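Local atomic coordinates of Tol-Pal system protein TolB (Acinetobacter baumannii, PDB entry 7MX5), a protein that is the periplasmic component of the Tol-Pal system, which probably plays a role in outer membrane invagination during cell division and in maintaining outer membrane integrity. Residues L3-A8 with M383-E388; I136-R141 with G390-P395. All blocks are in the same frame, centred on the assembly; numbering follows the deposited sequence.

Interaction 1: L3-A8 with M383-E388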
loop_
_atom_site.group_PDB
_atom_site.type_symbol
_atom_site.label_atom_id
_atom_site.label_comp_id
_atom_site.label_asym_id
_atom_site.label_seq_id
_atom_site.Cartn_x
_atom_site.Cartn_y
_atom_site.Cartn_z
ATOM N N LEU A 3 9.048 11.008 -3.963
ATOM C CA LEU A 3 8.451 10.946 -2.635
ATOM C C LEU A 3 9.537 10.596 -1.625
ATOM O O LEU A 3 10.118 9.508 -1.683
ATOM C CB LEU A 3 7.324 9.915 -2.586
ATOM C CG LEU A 3 6.159 10.105 -3.556
ATOM C CD1 LEU A 3 5.108 9.029 -3.329
ATOM C CD2 LEU A 3 5.556 11.491 -3.403
ATOM N N HIS A 4 9.812 11.518 -0.711
ATOM C CA HIS A 4 10.812 11.312 0.324
ATOM C C HIS A 4 10.147 10.800 1.594
ATOM O O HIS A 4 8.997 11.130 1.891
ATOM C CB HIS A 4 11.577 12.604 0.603
ATOM C CG HIS A 4 12.250 13.170 -0.608
ATOM N ND1 HIS A 4 11.571 13.896 -1.562
ATOM C CD2 HIS A 4 13.535 13.104 -1.027
ATOM C CE1 HIS A 4 12.411 14.257 -2.516
ATOM N NE2 HIS A 4 13.609 13.791 -2.214
ATOM N N LEU A 5 10.882 9.984 2.340
ATOM C CA LEU A 5 10.316 9.266 3.472
ATOM C C LEU A 5 10.464 10.080 4.752
ATOM O O LEU A 5 11.551 10.583 5.056
ATOM C CB LEU A 5 10.987 7.900 3.617
ATOM C CG LEU A 5 10.270 6.853 4.471
ATOM C CD1 LEU A 5 10.514 7.052 5.955
ATOM C CD2 LEU A 5 8.790 6.931 4.170
ATOM N N GLU A 6 9.367 10.201 5.496
ATOM C CA GLU A 6 9.366 10.773 6.834
ATOM C C GLU A 6 8.703 9.798 7.795
ATOM O O GLU A 6 7.746 9.110 7.430
ATOM C CB GLU A 6 8.615 12.113 6.894
ATOM C CG GLU A 6 9.313 13.292 6.244
ATOM C CD GLU A 6 8.427 14.525 6.199
ATOM O OE1 GLU A 6 7.342 14.502 6.822
ATOM O OE2 GLU A 6 8.811 15.518 5.549
ATOM N N ILE A 7 9.219 9.736 9.019
ATOM C CA ILE A 7 8.521 9.105 10.135
ATOM C C ILE A 7 7.873 10.217 10.947
ATOM O O ILE A 7 8.559 11.137 11.411
ATOM C CB ILE A 7 9.464 8.261 11.008
ATOM C CG1 ILE A 7 10.200 7.199 10.186
ATOM C CG2 ILE A 7 8.683 7.581 12.119
ATOM C CD1 ILE A 7 9.329 6.437 9.240
ATOM N N ALA A 8 6.554 10.143 11.113
ATOM C CA ALA A 8 5.799 11.180 11.807
ATOM C C ALA A 8 5.475 10.807 13.248
ATOM O O ALA A 8 5.711 11.601 14.162
ATOM C CB ALA A 8 4.506 11.488 11.044
ATOM N N MET A 383 3.624 7.363 8.905
ATOM C CA MET A 383 4.717 7.458 7.951
ATOM C C MET A 383 4.277 8.393 6.838
ATOM O O MET A 383 3.192 8.216 6.275
ATOM C CB MET A 383 5.066 6.073 7.399
ATOM C CG MET A 383 6.544 5.796 7.243
ATOM S SD MET A 383 6.841 4.110 6.672
ATOM C CE MET A 383 6.647 4.298 4.904
ATOM N N ASN A 384 5.097 9.391 6.533
ATOM C CA ASN A 384 4.738 10.416 5.564
ATOM C C ASN A 384 5.585 10.288 4.308
ATOM O O ASN A 384 6.804 10.099 4.381
ATOM C CB ASN A 384 4.894 11.816 6.160
ATOM C CG ASN A 384 3.740 12.190 7.067
ATOM O OD1 ASN A 384 2.614 11.732 6.876
ATOM N ND2 ASN A 384 4.012 13.029 8.059
ATOM N N LEU A 385 4.926 10.395 3.154
ATOM C CA LEU A 385 5.573 10.379 1.844
ATOM C C LEU A 385 5.241 11.680 1.116
ATOM O O LEU A 385 4.436 11.688 0.176
ATOM C CB LEU A 385 5.130 9.175 1.013
ATOM C CG LEU A 385 5.732 7.790 1.271
ATOM C CD1 LEU A 385 7.234 7.797 1.021
ATOM C CD2 LEU A 385 5.412 7.271 2.667
ATOM N N PRO A 386 5.834 12.798 1.529
ATOM C CA PRO A 386 5.542 14.070 0.867
ATOM C C PRO A 386 6.235 14.187 -0.481
ATOM O O PRO A 386 7.255 13.552 -0.754
ATOM C CB PRO A 386 6.077 15.125 1.846
ATOM C CG PRO A 386 6.479 14.386 3.083
ATOM C CD PRO A 386 6.724 12.975 2.687
ATOM N N SER A 387 5.646 15.019 -1.329
ATOM C CA SER A 387 6.245 15.386 -2.599
ATOM C C SER A 387 7.024 16.687 -2.452
ATOM O O SER A 387 6.764 17.498 -1.560
ATOM C CB SER A 387 5.172 15.533 -3.680
ATOM O OG SER A 387 5.756 15.725 -4.957
ATOM N N GLU A 388 8.002 16.875 -3.339
ATOM C CA GLU A 388 8.733 18.136 -3.355
ATOM C C GLU A 388 7.868 19.270 -3.885
ATOM O O GLU A 388 8.021 20.420 -3.457
ATOM C CB GLU A 388 10.004 18.000 -4.191
ATOM C CG GLU A 388 11.085 17.161 -3.537
ATOM C CD GLU A 388 12.483 17.630 -3.889
ATOM O OE1 GLU A 388 12.652 18.831 -4.187
ATOM O OE2 GLU A 388 13.414 16.798 -3.869
#

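Interaction 2: I136-R141 with G390-P395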
loop_
_atom_site.group_PDB
_atom_site.type_symbol
_atom_site.label_atom_id
_atom_site.label_comp_id
_atom_site.label_asym_id
_atom_site.label_seq_id
_atom_site.Cartn_x
_atom_site.Cartn_y
_atom_site.Cartn_z
ATOM N N ILE A 136 4.183 0.716 -4.555
ATOM C CA ILE A 136 2.998 1.540 -4.360
ATOM C C ILE A 136 2.858 2.463 -5.560
ATOM O O ILE A 136 3.804 3.176 -5.914
ATOM C CB ILE A 136 3.072 2.362 -3.058
ATOM C CG1 ILE A 136 3.218 1.442 -1.845
ATOM C CG2 ILE A 136 1.842 3.249 -2.917
ATOM C CD1 ILE A 136 3.230 2.176 -0.521
ATOM N N ALA A 137 1.686 2.445 -6.187
ATOM C CA ALA A 137 1.400 3.330 -7.305
ATOM C C ALA A 137 0.699 4.589 -6.813
ATOM O O ALA A 137 -0.048 4.564 -5.832
ATOM C CB ALA A 137 0.535 2.625 -8.348
ATOM N N TYR A 138 0.945 5.696 -7.508
ATOM C CA TYR A 138 0.372 6.980 -7.131
ATOM C C TYR A 138 0.380 7.892 -8.350
ATOM O O TYR A 138 1.054 7.624 -9.347
ATOM C CB TYR A 138 1.138 7.612 -5.964
ATOM C CG TYR A 138 2.627 7.738 -6.204
ATOM C CD1 TYR A 138 3.492 6.700 -5.883
ATOM C CD2 TYR A 138 3.167 8.893 -6.754
ATOM C CE1 TYR A 138 4.853 6.809 -6.104
ATOM C CE2 TYR A 138 4.525 9.013 -6.975
ATOM C CZ TYR A 138 5.363 7.968 -6.650
ATOM O OH TYR A 138 6.716 8.084 -6.871
ATOM N N VAL A 139 -0.380 8.980 -8.256
ATOM C CA VAL A 139 -0.488 9.964 -9.326
ATOM C C VAL A 139 -0.049 11.313 -8.777
ATOM O O VAL A 139 -0.681 11.853 -7.861
ATOM C CB VAL A 139 -1.913 10.048 -9.893
ATOM C CG1 VAL A 139 -1.981 11.101 -10.988
ATOM C CG2 VAL A 139 -2.355 8.694 -10.421
ATOM N N LEU A 140 1.029 11.855 -9.338
ATOM C CA LEU A 140 1.505 13.183 -8.978
ATOM C C LEU A 140 0.784 14.224 -9.822
ATOM O O LEU A 140 0.787 14.143 -11.056
ATOM C CB LEU A 140 3.017 13.291 -9.180
ATOM C CG LEU A 140 3.895 12.425 -8.276
ATOM C CD1 LEU A 140 5.359 12.553 -8.667
ATOM C CD2 LEU A 140 3.694 12.802 -6.818
ATOM N N ARG A 141 0.164 15.194 -9.157
ATOM C CA ARG A 141 -0.550 16.278 -9.820
ATOM C C ARG A 141 0.202 17.579 -9.580
ATOM O O ARG A 141 0.393 17.985 -8.429
ATOM C CB ARG A 141 -1.986 16.386 -9.309
ATOM C CG ARG A 141 -2.812 15.127 -9.499
ATOM C CD ARG A 141 -4.245 15.349 -9.052
ATOM N NE ARG A 141 -5.037 14.128 -9.116
ATOM C CZ ARG A 141 -6.321 14.052 -8.791
ATOM N NH1 ARG A 141 -6.993 15.114 -8.380
ATOM N NH2 ARG A 141 -6.944 12.881 -8.881
ATOM N N GLY A 390 3.675 19.991 -5.732
ATOM C CA GLY A 390 2.396 19.430 -6.116
ATOM C C GLY A 390 1.807 18.557 -5.022
ATOM O O GLY A 390 2.167 18.647 -3.843
ATOM N N GLU A 391 0.882 17.690 -5.430
ATOM C CA GLU A 391 0.197 16.796 -4.511
ATOM C C GLU A 391 0.251 15.367 -5.034
ATOM O O GLU A 391 0.392 15.124 -6.234
ATOM C CB GLU A 391 -1.265 17.218 -4.297
ATOM C CG GLU A 391 -2.135 17.104 -5.538
ATOM C CD GLU A 391 -3.543 17.619 -5.311
ATOM O OE1 GLU A 391 -4.002 17.604 -4.150
ATOM O OE2 GLU A 391 -4.190 18.039 -6.294
ATOM N N VAL A 392 0.140 14.420 -4.105
ATOM C CA VAL A 392 0.115 12.994 -4.407
ATOM C C VAL A 392 -1.286 12.478 -4.114
ATOM O O VAL A 392 -1.834 12.736 -3.035
ATOM C CB VAL A 392 1.167 12.224 -3.591
ATOM C CG1 VAL A 392 1.672 11.027 -4.378
ATOM C CG2 VAL A 392 2.313 13.144 -3.204
ATOM N N ARG A 393 -1.866 11.753 -5.068
ATOM C CA ARG A 393 -3.253 11.327 -4.964
ATOM C C ARG A 393 -3.399 9.874 -5.391
ATOM O O ARG A 393 -2.590 9.339 -6.154
ATOM C CB ARG A 393 -4.181 12.206 -5.816
ATOM C CG ARG A 393 -3.956 13.699 -5.654
ATOM C CD ARG A 393 -4.727 14.235 -4.465
ATOM N NE ARG A 393 -6.088 13.714 -4.429
ATOM C CZ ARG A 393 -7.168 14.426 -4.719
ATOM N NH1 ARG A 393 -7.082 15.701 -5.065
ATOM N NH2 ARG A 393 -8.363 13.845 -4.660
ATOM N N GLU A 394 -4.457 9.244 -4.877
ATOM C CA GLU A 394 -4.938 7.925 -5.276
ATOM C C GLU A 394 -3.850 6.859 -5.210
ATOM O O GLU A 394 -3.453 6.318 -6.251
ATOM C CB GLU A 394 -5.525 7.995 -6.686
ATOM C CG GLU A 394 -7.009 8.324 -6.717
ATOM C CD GLU A 394 -7.475 8.810 -8.077
ATOM O OE1 GLU A 394 -6.649 9.377 -8.825
ATOM O OE2 GLU A 394 -8.668 8.626 -8.398
ATOM N N PRO A 395 -3.353 6.518 -4.025
ATOM C CA PRO A 395 -2.361 5.446 -3.923
ATOM C C PRO A 395 -3.007 4.073 -4.037
ATOM O O PRO A 395 -4.196 3.885 -3.772
ATOM C CB PRO A 395 -1.758 5.657 -2.532
ATOM C CG PRO A 395 -2.873 6.252 -1.747
ATOM C CD PRO A 395 -3.658 7.111 -2.710
HETATM O O HOH W 1 -5.065 11.236 -9.825
#

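Interaction 1: L3-A8 with M383-E388
Met-383 touches the first segment at two points along its side chain. Its CG lies 3.5 Å from Ile-7 CD1, and beyond the sulfur, where the chain bends (chi3 84°), the methyl CE lies 3.5 Å from Leu-5 CD2, the two side chains crossing at about a right angle. An unbranched thioether suits this place because it can follow two neighbours that do not line up.

Asn-384 forms the antiparallel hydrogen-bonded pair with Glu-6: Asn-384 N donates to Glu-6 O, and Glu-6 N donates to Asn-384 O at 2.8 Å. On the face that carries the Glu-6 side chain, Asn-384 ND2 rests against Ala-8 CB, while OD1 is held by Ser-373 OG. Strand 6-9 thereby joins the outer edge of a beta-propeller blade, lengthening its four-stranded antiparallel sheet to five.

Leu-385 meets Leu-5 through its methyls, CD1 lying 3.6 Å from Leu-5 CD2. Pro-386, which has no N-H to give, presents ring atom CD 3.0 Å from His-4 O; its carbonyl accepts a 3.3 Å bond from His-4 N. The ring CG also packs on the Glu-6 carboxylate, whose OE2 is salt-bridged to Arg-369. Ser-387 contributes CB to Leu-3 CD2 and directs OG to Gln-389 O. Glu-388 reaches the imidazole obliquely, OE2 closely approaching the ring carbon His-4 CE1 at 3.0 Å; His-4 NE2, at a poor angle, makes no hydrogen bond to it.

Interaction 2: I136-R141 with G390-P395
Glu-394 OE1 meets water 1, which donates to it at 2.6 Å, and Arg-141 NH2, a longer salt bridge at 3.5 Å; the other carboxylate oxygen, OE2, is hydrogen-bonded to Ser-174 OG. The same water accepts from Arg-141 NH2 at 2.7 Å, lying at the guanidinium edge and in its plane, so the charges are joined both directly and through solvent. Arginine fits here because its chain, extended from CG to NE, carries the guanidinium past Arg-393 CG to Glu-394. One guanidinium face lies over that CG of Arg-393, whose own chain bends at chi2 (-85°) and chi3.

This brings two like charges together, Arg-141 NH1 lying 3.4 Å from Arg-393 NH1 and over one face of that guanidinium. Acidic neighbours would be expected to offset the repulsion: Glu-349 forms a salt bridge with Arg-393 NH2, and Glu-391, tied to Arg-365 through OE1, holds OE2 4.6 Å from Arg-141 NH1.

Beneath these side chains the backbones pair antiparallel. Val-139 with Arg-393 and Arg-141 with Glu-391 are hydrogen-bonded pairs, each closed by two N-H...O bonds. Leu-140 and Val-392 form the non-hydrogen-bonded pair between them and turn to the other face, where Val-392 CG1 touches Leu-140 CD2 at 3.6 Å and Tyr-138 CD2 at 3.5 Å. Branched and aromatic side chains fill this buried face well.

The pairing of a C-terminal strand with one from the propeller's beginning is the Velcro closure of a six-bladed beta-propeller. Strand 135-141 lies between 391-397 and 150-156; strand 172-177 of the next blade packs against Val-139 and Arg-141, and strand 369-376 of the preceding blade against Tyr-138 and Val-392.

Overall arrangement
The two contacts lie in adjoining propeller blades, their centres about 12 Å apart. Strand 382-386 of interaction 1 is followed in the chain by strand 391-397 of interaction 2, so the polypeptide leaves the last blade built from consecutive strands and goes straight on to close the ring. Leu-3 bridges them: its CD1 lies 3.5 Å from Tyr-138 CZ and its CD2 3.6 Å from Val-392 CG2. Ser-387 CB adds a 3.8 Å contact to the same Val-392 CG2. Through Leu-3 the N-terminal segment is packed against both the blade it extends and the blade that seals the propeller. The segments of the two interactions alternate along the sequence.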